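Local coordinates for protein anthranilate-CoA ligase (Stigmatella aurantiaca, PDB 4WV3) that is a member of the ANL superfamily of AMP-binding enzymes, built from a large AMP-binding domain and a smaller C-terminal domain, at residues Pro21-Lys26 / Leu206-Arg211; Leu103-Ala108 / Tyr377-Glu382; Asp333-Ser338 / Phe400-Gly405; Leu433-Ala438 / Thr477-Glu482. One frame throughout, in Å; residues are numbered along the deposited sequence.

Contact 1. Residues Pro21-Lys26 / Leu206-Arg211; sequences PVRANK and LRESDR
Arg-23 and Glu-208 have the closest pair of CA atoms across the two segments, 10.2 Å apart, and both loops fold into type I turns: Pro-21 to Ala-24 and Arg-23 to Lys-26 on one side, Arg-207 to Asp-210 on the other. Lys-26, its CG anti to the backbone N (chi1 175°), runs fully extended and brings NZ to Glu-208, making a salt bridge to OE2 at 3.1 Å. The ammonium approaches that oxygen from above the carboxylate plane, and NZ also lies 2.7 Å from the backbone O of Glu-208. Glu-208 bends at its second torsion (chi2 -94°), turning the carboxylate back to Lys-26 and presenting CG to Arg-23. Arg-23 NE comes within 3.4 Å of Glu-208 CG and stays 4.1 Å from OE2. In the turn from Arg-207 to Asp-210, Asp-210 OD2 accepts a hydrogen bond from Arg-207 N. The same carboxylate forms a salt bridge with Arg-288. Lys-26 NZ has a further hydrogen bond to Gly-235 O, just before strand 237-239. The contact thus joins, at the surface, the loops leading into strands 27-30 and 211-214, which flank 237-239 in the mixed sheet, with helix 38-54 beside the first loop.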
loop_
_atom_site.group_PDB
_atom_site.type_symbol
_atom_site.label_atom_id
_atom_site.label_comp_id
_atom_site.label_asym_id
_atom_site.label_seq_id
_atom_site.Cartn_x
_atom_site.Cartn_y
_atom_site.Cartn_z
ATOM N N PRO A 21 28.620 9.597 -5.560
ATOM C CA PRO A 21 28.445 10.301 -6.834
ATOM C C PRO A 21 28.487 9.377 -8.050
ATOM O O PRO A 21 28.430 9.873 -9.175
ATOM C CB PRO A 21 29.661 11.221 -6.863
ATOM C CG PRO A 21 30.730 10.399 -6.210
ATOM C CD PRO A 21 30.039 9.542 -5.164
ATOM N N VAL A 22 28.583 8.068 -7.833
ATOM C CA VAL A 22 28.800 7.130 -8.935
ATOM C C VAL A 22 27.674 7.127 -9.977
ATOM O O VAL A 22 27.936 7.083 -11.180
ATOM C CB VAL A 22 29.090 5.690 -8.429
ATOM C CG1 VAL A 22 27.964 5.185 -7.539
ATOM C CG2 VAL A 22 29.326 4.746 -9.600
ATOM N N ARG A 23 26.429 7.193 -9.517
ATOM C CA ARG A 23 25.288 7.203 -10.426
ATOM C C ARG A 23 24.658 8.587 -10.514
ATOM O O ARG A 23 23.440 8.716 -10.635
ATOM C CB ARG A 23 24.236 6.186 -9.984
ATOM C CG ARG A 23 24.724 4.751 -9.952
ATOM C CD ARG A 23 23.584 3.806 -9.614
ATOM N NE ARG A 23 24.047 2.438 -9.401
ATOM C CZ ARG A 23 24.398 1.947 -8.219
ATOM N NH1 ARG A 23 24.341 2.713 -7.137
ATOM N NH2 ARG A 23 24.807 0.689 -8.114
ATOM N N ALA A 24 25.494 9.619 -10.456
ATOM C CA ALA A 24 25.019 10.997 -10.490
ATOM C C ALA A 24 24.266 11.328 -11.776
ATOM O O ALA A 24 23.327 12.123 -11.763
ATOM C CB ALA A 24 26.180 11.962 -10.295
ATOM N N ASN A 25 24.673 10.712 -12.881
ATOM C CA ASN A 25 24.087 11.025 -14.182
ATOM C C ASN A 25 23.085 9.998 -14.705
ATOM O O ASN A 25 22.569 10.141 -15.813
ATOM C CB ASN A 25 25.185 11.274 -15.219
ATOM C CG ASN A 25 25.814 12.644 -15.079
ATOM O OD1 ASN A 25 25.586 13.345 -14.093
ATOM N ND2 ASN A 25 26.609 13.035 -16.068
ATOM N N LYS A 26 22.810 8.967 -13.915
ATOM C CA LYS A 26 21.770 8.011 -14.277
ATOM C C LYS A 26 20.400 8.571 -13.915
ATOM O O LYS A 26 20.209 9.087 -12.814
ATOM C CB LYS A 26 21.979 6.667 -13.580
ATOM C CG LYS A 26 20.847 5.682 -13.837
ATOM C CD LYS A 26 21.059 4.350 -13.140
ATOM C CE LYS A 26 19.895 3.408 -13.420
ATOM N NZ LYS A 26 20.074 2.073 -12.788
ATOM N N LEU A 206 15.571 -7.156 -6.359
ATOM C CA LEU A 206 15.807 -5.897 -7.056
ATOM C C LEU A 206 17.291 -5.668 -7.308
ATOM O O LEU A 206 18.123 -5.900 -6.431
ATOM C CB LEU A 206 15.232 -4.719 -6.267
ATOM C CG LEU A 206 13.779 -4.342 -6.552
ATOM C CD1 LEU A 206 13.401 -3.084 -5.793
ATOM C CD2 LEU A 206 13.565 -4.155 -8.046
ATOM N N ARG A 207 17.614 -5.208 -8.511
ATOM C CA ARG A 207 18.996 -4.930 -8.882
ATOM C C ARG A 207 19.117 -3.585 -9.596
ATOM O O ARG A 207 18.113 -2.943 -9.902
ATOM C CB ARG A 207 19.558 -6.064 -9.742
ATOM C CG ARG A 207 18.676 -6.457 -10.915
ATOM C CD ARG A 207 18.820 -7.938 -11.236
ATOM N NE ARG A 207 18.028 -8.328 -12.398
ATOM C CZ ARG A 207 17.784 -9.588 -12.747
ATOM N NH1 ARG A 207 18.266 -10.586 -12.018
ATOM N NH2 ARG A 207 17.054 -9.851 -13.822
ATOM N N GLU A 208 20.352 -3.168 -9.853
ATOM C CA GLU A 208 20.629 -1.853 -10.428
ATOM C C GLU A 208 20.053 -1.680 -11.837
ATOM O O GLU A 208 19.691 -0.572 -12.238
ATOM C CB GLU A 208 22.140 -1.587 -10.420
ATOM C CG GLU A 208 22.556 -0.217 -10.932
ATOM C CD GLU A 208 22.904 -0.227 -12.409
ATOM O OE1 GLU A 208 23.116 -1.326 -12.962
ATOM O OE2 GLU A 208 22.965 0.864 -13.015
ATOM N N SER A 209 19.957 -2.779 -12.579
ATOM C CA SER A 209 19.453 -2.734 -13.948
ATOM C C SER A 209 17.928 -2.655 -14.009
ATOM O O SER A 209 17.355 -2.447 -15.078
ATOM C CB SER A 209 19.945 -3.950 -14.736
ATOM O OG SER A 209 19.527 -5.155 -14.121
ATOM N N ASP A 210 17.276 -2.822 -12.863
ATOM C CA ASP A 210 15.817 -2.810 -12.803
ATOM C C ASP A 210 15.221 -1.410 -12.911
ATOM O O ASP A 210 15.914 -0.406 -12.740
ATOM C CB ASP A 210 15.322 -3.475 -11.515
ATOM C CG ASP A 210 15.267 -4.985 -11.619
ATOM O OD1 ASP A 210 14.924 -5.497 -12.707
ATOM O OD2 ASP A 210 15.564 -5.660 -10.612
ATOM N N ARG A 211 13.925 -1.362 -13.203
ATOM C CA ARG A 211 13.169 -0.118 -13.225
ATOM C C ARG A 211 11.761 -0.386 -12.714
ATOM O O ARG A 211 11.006 -1.144 -13.322
ATOM C CB ARG A 211 13.118 0.461 -14.637
ATOM C CG ARG A 211 12.221 1.681 -14.774
ATOM C CD ARG A 211 12.375 2.310 -16.147
ATOM N NE ARG A 211 13.755 2.711 -16.398
ATOM C CZ ARG A 211 14.200 3.176 -17.560
ATOM N NH1 ARG A 211 13.373 3.298 -18.589
ATOM N NH2 ARG A 211 15.474 3.516 -17.693
#

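Contact 2. Residues Leu103-Ala108 / Tyr377-Glu382; sequences LRDCRA and YWHNFE
A His-carboxylate hydrogen bond between His-379 and Asp-105 sits where helix 96-105 ends in a Schellman motif, with Arg-107 as its positive-phi C-prime residue. His-379 ND1 donates to Asp-105 OD1 at 2.6 Å, with the acceptor practically in the imidazole plane. Seen from the carboxylate, the donor lies well above the plane, and the two flat groups stand 82° apart. The backbone of Asp-105 is used as well: its O accepts from Trp-378 NE1 at 2.9 Å, at the indole edge, with an N-H...O angle of 163°. A chi1 of -173° sends the carboxylate of Asp-105 past the indole, so that OD2 comes 3.0 Å from Trp-378 CD1. OD2 also takes a hydrogen bond from a water that donates in turn to Trp-378 O, and it is hydrogen-bonded to Tyr-174 OH. The consecutive rings of Trp-378 and His-379 overlap partly, His-379 NE2 lying 3.3 Å above the indole plane toward its rim. One aspartate thereby grips both rings, each by an edge N-H. Trp-378 rests on Leu-172 and Tyr-174 of strand 169-175 and pairs by its backbone with Gly-184 of strand 183-188; the contact links the C-terminal end of helix 96-105 to the loop that enters helix 381-387.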
loop_
_atom_site.group_PDB
_atom_site.type_symbol
_atom_site.label_atom_id
_atom_site.label_comp_id
_atom_site.label_asym_id
_atom_site.label_seq_id
_atom_site.Cartn_x
_atom_site.Cartn_y
_atom_site.Cartn_z
ATOM N N LEU A 103 -3.527 17.262 9.700
ATOM C CA LEU A 103 -2.631 18.403 9.861
ATOM C C LEU A 103 -2.587 18.927 11.295
ATOM O O LEU A 103 -1.557 19.425 11.749
ATOM C CB LEU A 103 -3.009 19.525 8.892
ATOM C CG LEU A 103 -2.860 19.170 7.412
ATOM C CD1 LEU A 103 -3.194 20.361 6.530
ATOM C CD2 LEU A 103 -1.456 18.659 7.125
ATOM N N ARG A 104 -3.705 18.811 12.003
ATOM C CA ARG A 104 -3.772 19.247 13.392
ATOM C C ARG A 104 -3.108 18.223 14.305
ATOM O O ARG A 104 -2.471 18.578 15.297
ATOM C CB ARG A 104 -5.225 19.453 13.822
ATOM C CG ARG A 104 -5.381 20.052 15.211
ATOM C CD ARG A 104 -6.784 19.841 15.753
ATOM N NE ARG A 104 -7.810 20.171 14.768
ATOM C CZ ARG A 104 -8.281 21.395 14.560
ATOM N NH1 ARG A 104 -7.816 22.416 15.265
ATOM N NH2 ARG A 104 -9.214 21.602 13.642
ATOM N N ASP A 105 -3.260 16.949 13.959
ATOM C CA ASP A 105 -2.750 15.859 14.782
ATOM C C ASP A 105 -1.225 15.781 14.762
ATOM O O ASP A 105 -0.609 15.330 15.726
ATOM C CB ASP A 105 -3.362 14.527 14.338
ATOM C CG ASP A 105 -3.006 13.380 15.263
ATOM O OD1 ASP A 105 -3.485 13.372 16.417
ATOM O OD2 ASP A 105 -2.258 12.480 14.829
ATOM N N CYS A 106 -0.618 16.226 13.666
ATOM C CA CYS A 106 0.837 16.200 13.551
ATOM C C CYS A 106 1.457 17.586 13.737
ATOM O O CYS A 106 2.675 17.744 13.639
ATOM C CB CYS A 106 1.272 15.587 12.215
ATOM S SG CYS A 106 0.850 16.556 10.747
ATOM N N ARG A 107 0.609 18.576 14.014
ATOM C CA ARG A 107 1.043 19.952 14.260
ATOM C C ARG A 107 1.921 20.513 13.144
ATOM O O ARG A 107 2.904 21.205 13.408
ATOM C CB ARG A 107 1.780 20.064 15.600
ATOM C CG ARG A 107 1.011 19.524 16.792
ATOM C CD ARG A 107 1.719 19.849 18.102
ATOM N NE ARG A 107 1.344 21.162 18.623
ATOM C CZ ARG A 107 2.024 22.282 18.400
ATOM N NH1 ARG A 107 3.124 22.260 17.662
ATOM N NH2 ARG A 107 1.601 23.427 18.920
ATOM N N ALA A 108 1.561 20.211 11.901
ATOM C CA ALA A 108 2.349 20.634 10.747
ATOM C C ALA A 108 2.419 22.153 10.618
ATOM O O ALA A 108 1.398 22.821 10.463
ATOM C CB ALA A 108 1.789 20.019 9.473
ATOM N N TYR A 377 1.583 3.732 17.763
ATOM C CA TYR A 377 0.870 4.661 16.895
ATOM C C TYR A 377 1.121 6.091 17.349
ATOM O O TYR A 377 1.670 6.322 18.426
ATOM C CB TYR A 377 -0.637 4.386 16.908
ATOM C CG TYR A 377 -1.047 3.104 16.224
ATOM C CD1 TYR A 377 -0.929 2.961 14.847
ATOM C CD2 TYR A 377 -1.570 2.043 16.951
ATOM C CE1 TYR A 377 -1.308 1.792 14.217
ATOM C CE2 TYR A 377 -1.953 0.870 16.329
ATOM C CZ TYR A 377 -1.820 0.750 14.961
ATOM O OH TYR A 377 -2.200 -0.417 14.337
ATOM N N TRP A 378 0.713 7.047 16.523
ATOM C CA TRP A 378 0.776 8.453 16.900
ATOM C C TRP A 378 -0.592 8.920 17.390
ATOM O O TRP A 378 -1.573 8.885 16.646
ATOM C CB TRP A 378 1.254 9.312 15.727
ATOM C CG TRP A 378 1.381 10.767 16.067
ATOM C CD1 TRP A 378 0.613 11.790 15.591
ATOM C CD2 TRP A 378 2.325 11.360 16.968
ATOM N NE1 TRP A 378 1.026 12.983 16.134
ATOM C CE2 TRP A 378 2.075 12.747 16.983
ATOM C CE3 TRP A 378 3.360 10.853 17.761
ATOM C CZ2 TRP A 378 2.820 13.632 17.760
ATOM C CZ3 TRP A 378 4.099 11.734 18.531
ATOM C CH2 TRP A 378 3.826 13.108 18.526
ATOM N N HIS A 379 -0.641 9.342 18.650
ATOM C CA HIS A 379 -1.873 9.804 19.288
ATOM C C HIS A 379 -2.975 8.747 19.328
ATOM O O HIS A 379 -4.143 9.047 19.087
ATOM C CB HIS A 379 -2.380 11.095 18.641
ATOM C CG HIS A 379 -1.523 12.288 18.927
ATOM N ND1 HIS A 379 -1.662 13.484 18.257
ATOM C CD2 HIS A 379 -0.517 12.468 19.815
ATOM C CE1 HIS A 379 -0.777 14.349 18.719
ATOM N NE2 HIS A 379 -0.070 13.758 19.665
ATOM N N ASN A 380 -2.595 7.512 19.636
ATOM C CA ASN A 380 -3.569 6.459 19.888
ATOM C C ASN A 380 -3.051 5.469 20.925
ATOM O O ASN A 380 -2.703 4.333 20.601
ATOM C CB ASN A 380 -3.959 5.742 18.597
ATOM C CG ASN A 380 -5.439 5.424 18.538
ATOM O OD1 ASN A 380 -6.096 5.654 17.522
ATOM N ND2 ASN A 380 -5.977 4.907 19.637
ATOM N N PHE A 381 -3.006 5.929 22.173
ATOM C CA PHE A 381 -2.464 5.171 23.296
ATOM C C PHE A 381 -3.092 3.786 23.433
ATOM O O PHE A 381 -2.385 2.788 23.561
ATOM C CB PHE A 381 -2.660 5.979 24.585
ATOM C CG PHE A 381 -2.202 5.278 25.832
ATOM C CD1 PHE A 381 -0.873 5.317 26.217
ATOM C CD2 PHE A 381 -3.109 4.610 26.640
ATOM C CE1 PHE A 381 -0.452 4.683 27.372
ATOM C CE2 PHE A 381 -2.694 3.975 27.795
ATOM C CZ PHE A 381 -1.364 4.014 28.162
ATOM N N GLU A 382 -4.420 3.734 23.393
ATOM C CA GLU A 382 -5.147 2.484 23.593
ATOM C C GLU A 382 -4.871 1.460 22.493
ATOM O O GLU A 382 -4.626 0.288 22.775
ATOM C CB GLU A 382 -6.649 2.752 23.685
ATOM C CG GLU A 382 -7.469 1.542 24.097
ATOM C CD GLU A 382 -8.959 1.767 23.930
ATOM O OE1 GLU A 382 -9.410 1.916 22.775
ATOM O OE2 GLU A 382 -9.676 1.798 24.952
HETATM O O HOH W 1 -3.280 10.107 14.710
#

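Contact 3. Residues Asp333-Ser338 / Phe400-Gly405; sequences DIRPGS and FVDADG
Ahead of Arg-335, the residue that reaches across to Asp-402 and Asp-404, Asp-333 is held by a salt bridge to Lys-341 and a hydrogen bond to Tyr-406 OH, and Ile-334 packs on Trp-302. Arg-335 then swings over to the other segment: its chain bends at chi3 (-64°) and offers the guanidinium edge-on to two carboxylates. NH1 donates to Asp-402 OD2 at 2.8 Å and to Asp-404 OD2 at 3.1 Å, both oxygens lying near the guanidinium plane. NH2 adds a bond of 3.2 Å to Asp-404 OD2, so two nitrogens grip one oxygen end-on. Asp-404 OD2 uses its anti lone pair toward NH1, and its carboxylate stands 72° from the guanidinium plane. Asp-402 OD2 has a second donor, Trp-408 NE1, which fixes it further. Pro-336 and Gly-337 occupy the corners of a type II turn from Arg-335 to Ser-338; phi of Gly-337 is positive, 103°, as its place in the turn requires. Ser-338 closes the turn by hydrogen bonds from N and from OG (2.6 Å) to Arg-335 O. The whole is a surface salt-bridge network, one arginine shared by two aspartates, tying the loop before strand 341-342 to the connection of the 392-401/407-412 beta hairpin.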
loop_
_atom_site.group_PDB
_atom_site.type_symbol
_atom_site.label_atom_id
_atom_site.label_comp_id
_atom_site.label_asym_id
_atom_site.label_seq_id
_atom_site.Cartn_x
_atom_site.Cartn_y
_atom_site.Cartn_z
ATOM N N ASP A 333 9.856 -19.591 -6.033
ATOM C CA ASP A 333 8.845 -20.316 -5.270
ATOM C C ASP A 333 7.530 -19.546 -5.190
ATOM O O ASP A 333 7.404 -18.587 -4.426
ATOM C CB ASP A 333 9.364 -20.633 -3.864
ATOM C CG ASP A 333 8.448 -21.569 -3.100
ATOM O OD1 ASP A 333 7.618 -22.247 -3.739
ATOM O OD2 ASP A 333 8.564 -21.633 -1.856
ATOM N N ILE A 334 6.552 -19.973 -5.984
ATOM C CA ILE A 334 5.244 -19.329 -6.015
ATOM C C ILE A 334 4.113 -20.334 -5.847
ATOM O O ILE A 334 4.039 -21.324 -6.574
ATOM C CB ILE A 334 5.009 -18.578 -7.344
ATOM C CG1 ILE A 334 6.032 -17.458 -7.521
ATOM C CG2 ILE A 334 3.595 -18.015 -7.401
ATOM C CD1 ILE A 334 5.848 -16.665 -8.789
ATOM N N ARG A 335 3.235 -20.080 -4.882
ATOM C CA ARG A 335 1.983 -20.816 -4.785
ATOM C C ARG A 335 0.818 -19.852 -4.976
ATOM O O ARG A 335 0.499 -19.071 -4.077
ATOM C CB ARG A 335 1.869 -21.552 -3.449
ATOM C CG ARG A 335 0.523 -22.229 -3.237
ATOM C CD ARG A 335 0.641 -23.434 -2.320
ATOM N NE ARG A 335 1.482 -24.475 -2.905
ATOM C CZ ARG A 335 1.657 -25.681 -2.375
ATOM N NH1 ARG A 335 1.045 -26.006 -1.244
ATOM N NH2 ARG A 335 2.440 -26.565 -2.977
ATOM N N PRO A 336 0.191 -19.895 -6.162
ATOM C CA PRO A 336 -0.896 -18.988 -6.554
ATOM C C PRO A 336 -2.046 -18.968 -5.550
ATOM O O PRO A 336 -2.621 -20.013 -5.241
ATOM C CB PRO A 336 -1.368 -19.572 -7.889
ATOM C CG PRO A 336 -0.168 -20.268 -8.435
ATOM C CD PRO A 336 0.533 -20.843 -7.238
ATOM N N GLY A 337 -2.367 -17.782 -5.044
ATOM C CA GLY A 337 -3.455 -17.624 -4.098
ATOM C C GLY A 337 -2.981 -17.464 -2.667
ATOM O O GLY A 337 -3.742 -17.038 -1.798
ATOM N N SER A 338 -1.719 -17.804 -2.420
ATOM C CA SER A 338 -1.163 -17.740 -1.073
ATOM C C SER A 338 -0.248 -16.533 -0.894
ATOM O O SER A 338 0.145 -15.888 -1.866
ATOM C CB SER A 338 -0.388 -19.019 -0.754
ATOM O OG SER A 338 0.798 -19.095 -1.525
ATOM N N PHE A 400 -3.836 -19.279 7.839
ATOM C CA PHE A 400 -3.558 -20.683 8.113
ATOM C C PHE A 400 -2.440 -21.170 7.199
ATOM O O PHE A 400 -2.199 -20.592 6.139
ATOM C CB PHE A 400 -4.815 -21.553 7.980
ATOM C CG PHE A 400 -5.333 -21.679 6.574
ATOM C CD1 PHE A 400 -4.925 -22.728 5.762
ATOM C CD2 PHE A 400 -6.242 -20.764 6.072
ATOM C CE1 PHE A 400 -5.404 -22.852 4.472
ATOM C CE2 PHE A 400 -6.727 -20.884 4.781
ATOM C CZ PHE A 400 -6.307 -21.931 3.981
ATOM N N VAL A 401 -1.752 -22.226 7.618
ATOM C CA VAL A 401 -0.585 -22.706 6.890
ATOM C C VAL A 401 -0.857 -24.025 6.173
ATOM O O VAL A 401 -1.471 -24.933 6.733
ATOM C CB VAL A 401 0.626 -22.868 7.829
ATOM C CG1 VAL A 401 1.869 -23.240 7.040
ATOM C CG2 VAL A 401 0.862 -21.586 8.609
ATOM N N ASP A 402 -0.391 -24.118 4.931
ATOM C CA ASP A 402 -0.486 -25.343 4.144
ATOM C C ASP A 402 0.242 -26.508 4.798
ATOM O O ASP A 402 0.959 -26.340 5.785
ATOM C CB ASP A 402 0.105 -25.120 2.750
ATOM C CG ASP A 402 -0.926 -24.659 1.749
ATOM O OD1 ASP A 402 -2.071 -24.379 2.163
ATOM O OD2 ASP A 402 -0.590 -24.570 0.550
ATOM N N ALA A 403 0.062 -27.695 4.228
ATOM C CA ALA A 403 0.830 -28.859 4.640
ATOM C C ALA A 403 2.233 -28.757 4.051
ATOM O O ALA A 403 3.144 -29.482 4.451
ATOM C CB ALA A 403 0.148 -30.134 4.184
ATOM N N ASP A 404 2.394 -27.846 3.094
ATOM C CA ASP A 404 3.685 -27.599 2.466
ATOM C C ASP A 404 4.346 -26.340 3.024
ATOM O O ASP A 404 5.443 -25.969 2.609
ATOM C CB ASP A 404 3.529 -27.485 0.947
ATOM C CG ASP A 404 3.102 -28.792 0.306
ATOM O OD1 ASP A 404 3.544 -29.861 0.779
ATOM O OD2 ASP A 404 2.324 -28.752 -0.670
ATOM N N GLY A 405 3.668 -25.684 3.961
ATOM C CA GLY A 405 4.230 -24.529 4.639
ATOM C C GLY A 405 3.856 -23.184 4.042
ATOM O O GLY A 405 4.517 -22.180 4.306
#

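Contact 4. Residues Leu433-Ala438 / Thr477-Glu482; sequences LIQHPA and TDHCTE
Gln-435 and His-479 cross at about a right angle, the amide meeting the edge of the imidazole with the two planes 56° apart. Gln-435 OE1 lies near the ring plane, 3.2 Å from both His-479 CE1 and His-479 NE2, while Gln-435 CB comes 3.5 Å from NE2. The ring has its firm polar partner elsewhere: NE2 is hydrogen-bonded to Thr-432 O, one residue before the 433-438 segment, which probably limits the rotation of the imidazole. A chi1 of 176° swings the ring of His-479 off the helix toward the turn formed by Leu-433 to His-436. Next to it, Leu-433 starts off away from the helix but returns at its end, so that CD2 touches Cys-480 SG at 3.6 Å, an apolar contact on the buried side. His-436 sets out toward the helix and hydrogen-bonds through NE2 to Gln-475 OE1, while its ND1 accepts from Ala-438 N at 3.1 Å. Within the helix, Thr-481 OG1 and N both bond to Thr-477 O, from opposite faces of its plane. Leu-433 also reaches Cys-442 and Val-444 of strand 439-448. Helix 470-483 thus packs against the turn after helix 426-433 in the alpha/beta C-terminal domain of an ANL enzyme.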
loop_
_atom_site.group_PDB
_atom_site.type_symbol
_atom_site.label_atom_id
_atom_site.label_comp_id
_atom_site.label_asym_id
_atom_site.label_seq_id
_atom_site.Cartn_x
_atom_site.Cartn_y
_atom_site.Cartn_z
ATOM N N LEU A 433 -15.514 -17.307 -6.440
ATOM C CA LEU A 433 -16.415 -16.552 -7.305
ATOM C C LEU A 433 -15.689 -15.955 -8.507
ATOM O O LEU A 433 -16.225 -15.921 -9.614
ATOM C CB LEU A 433 -17.106 -15.440 -6.514
ATOM C CG LEU A 433 -18.156 -15.862 -5.487
ATOM C CD1 LEU A 433 -18.450 -14.723 -4.528
ATOM C CD2 LEU A 433 -19.428 -16.302 -6.188
ATOM N N ILE A 434 -14.463 -15.493 -8.284
ATOM C CA ILE A 434 -13.704 -14.818 -9.331
ATOM C C ILE A 434 -13.204 -15.793 -10.401
ATOM O O ILE A 434 -12.746 -15.378 -11.465
ATOM C CB ILE A 434 -12.523 -14.011 -8.743
ATOM C CG1 ILE A 434 -12.175 -12.827 -9.650
ATOM C CG2 ILE A 434 -11.320 -14.912 -8.499
ATOM C CD1 ILE A 434 -11.132 -11.897 -9.070
ATOM N N GLN A 435 -13.302 -17.090 -10.117
ATOM C CA GLN A 435 -12.934 -18.113 -11.090
ATOM C C GLN A 435 -13.867 -18.084 -12.297
ATOM O O GLN A 435 -13.457 -18.399 -13.414
ATOM C CB GLN A 435 -12.944 -19.503 -10.452
ATOM C CG GLN A 435 -11.820 -19.740 -9.459
ATOM C CD GLN A 435 -11.889 -21.112 -8.818
ATOM O OE1 GLN A 435 -12.892 -21.816 -8.937
ATOM N NE2 GLN A 435 -10.819 -21.498 -8.134
ATOM N N HIS A 436 -15.121 -17.706 -12.067
ATOM C CA HIS A 436 -16.078 -17.565 -13.157
ATOM C C HIS A 436 -15.679 -16.389 -14.042
ATOM O O HIS A 436 -15.462 -15.282 -13.549
ATOM C CB HIS A 436 -17.496 -17.371 -12.618
ATOM C CG HIS A 436 -18.561 -17.536 -13.657
ATOM N ND1 HIS A 436 -18.829 -16.574 -14.607
ATOM C CD2 HIS A 436 -19.418 -18.555 -13.903
ATOM C CE1 HIS A 436 -19.808 -16.990 -15.389
ATOM N NE2 HIS A 436 -20.184 -18.190 -14.983
ATOM N N PRO A 437 -15.586 -16.628 -15.360
ATOM C CA PRO A 437 -15.039 -15.667 -16.326
ATOM C C PRO A 437 -15.858 -14.385 -16.477
ATOM O O PRO A 437 -15.374 -13.431 -17.086
ATOM C CB PRO A 437 -15.051 -16.453 -17.641
ATOM C CG PRO A 437 -16.120 -17.473 -17.458
ATOM C CD PRO A 437 -16.046 -17.864 -16.015
ATOM N N ALA A 438 -17.073 -14.361 -15.939
ATOM C CA ALA A 438 -17.929 -13.185 -16.053
ATOM C C ALA A 438 -17.718 -12.218 -14.892
ATOM O O ALA A 438 -18.133 -11.060 -14.952
ATOM C CB ALA A 438 -19.389 -13.598 -16.143
ATOM N N THR A 477 -24.129 -20.008 -9.096
ATOM C CA THR A 477 -24.674 -20.837 -8.028
ATOM C C THR A 477 -24.123 -22.257 -8.091
ATOM O O THR A 477 -23.674 -22.803 -7.083
ATOM C CB THR A 477 -26.213 -20.888 -8.086
ATOM O OG1 THR A 477 -26.741 -19.562 -7.966
ATOM C CG2 THR A 477 -26.764 -21.752 -6.963
ATOM N N ASP A 478 -24.156 -22.851 -9.280
ATOM C CA ASP A 478 -23.670 -24.215 -9.467
ATOM C C ASP A 478 -22.157 -24.304 -9.290
ATOM O O ASP A 478 -21.627 -25.351 -8.918
ATOM C CB ASP A 478 -24.075 -24.752 -10.842
ATOM C CG ASP A 478 -25.580 -24.839 -11.013
ATOM O OD1 ASP A 478 -26.297 -24.836 -9.988
ATOM O OD2 ASP A 478 -26.045 -24.912 -12.170
ATOM N N HIS A 479 -21.467 -23.200 -9.560
ATOM C CA HIS A 479 -20.021 -23.143 -9.394
ATOM C C HIS A 479 -19.643 -23.154 -7.916
ATOM O O HIS A 479 -18.629 -23.733 -7.528
ATOM C CB HIS A 479 -19.458 -21.894 -10.075
ATOM C CG HIS A 479 -17.988 -21.705 -9.873
ATOM N ND1 HIS A 479 -17.052 -22.619 -10.310
ATOM C CD2 HIS A 479 -17.290 -20.707 -9.281
ATOM C CE1 HIS A 479 -15.842 -22.191 -9.997
ATOM N NE2 HIS A 479 -15.959 -21.033 -9.371
ATOM N N CYS A 480 -20.469 -22.514 -7.094
ATOM C CA CYS A 480 -20.224 -22.452 -5.657
ATOM C C CYS A 480 -20.586 -23.763 -4.968
ATOM O O CYS A 480 -20.051 -24.087 -3.908
ATOM C CB CYS A 480 -21.003 -21.294 -5.029
ATOM S SG CYS A 480 -20.415 -19.658 -5.513
ATOM N N THR A 481 -21.500 -24.512 -5.576
ATOM C CA THR A 481 -21.909 -25.804 -5.041
ATOM C C THR A 481 -20.807 -26.839 -5.257
ATOM O O THR A 481 -20.594 -27.722 -4.425
ATOM C CB THR A 481 -23.214 -26.292 -5.702
ATOM O OG1 THR A 481 -24.227 -25.289 -5.558
ATOM C CG2 THR A 481 -23.695 -27.587 -5.062
ATOM N N GLU A 482 -20.098 -26.713 -6.374
ATOM C CA GLU A 482 -19.055 -27.667 -6.730
ATOM C C GLU A 482 -17.730 -27.401 -6.020
ATOM O O GLU A 482 -16.948 -28.323 -5.789
ATOM C CB GLU A 482 -18.834 -27.676 -8.244
ATOM C CG GLU A 482 -19.995 -28.248 -9.041
ATOM C CD GLU A 482 -19.779 -28.147 -10.539
ATOM O OE1 GLU A 482 -19.131 -27.174 -10.983
ATOM O OE2 GLU A 482 -20.253 -29.041 -11.271
#

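All four contacts lie toward the periphery of the chain; the centres of contacts 1, 2 and 3 are 34 to 38 Å from one another, and contact 4 lies in the C-terminal domain. Contact 1 lies at the second and fourth strands of the nine-stranded mixed sheet, contact 3 next to its outermost strand 341-342. Contact 2 shares neither region: it joins helix 96-105 to the start of helix 381-387. Contacts 1 and 2 interleave along the sequence, as do 2 and 3, so distant parts of the chain are stitched together; contact 4 follows all others. Contacts 3 and 4 are neighbours, about 9 Å between nearest atoms, on the side of the molecule across its centre from contact 2.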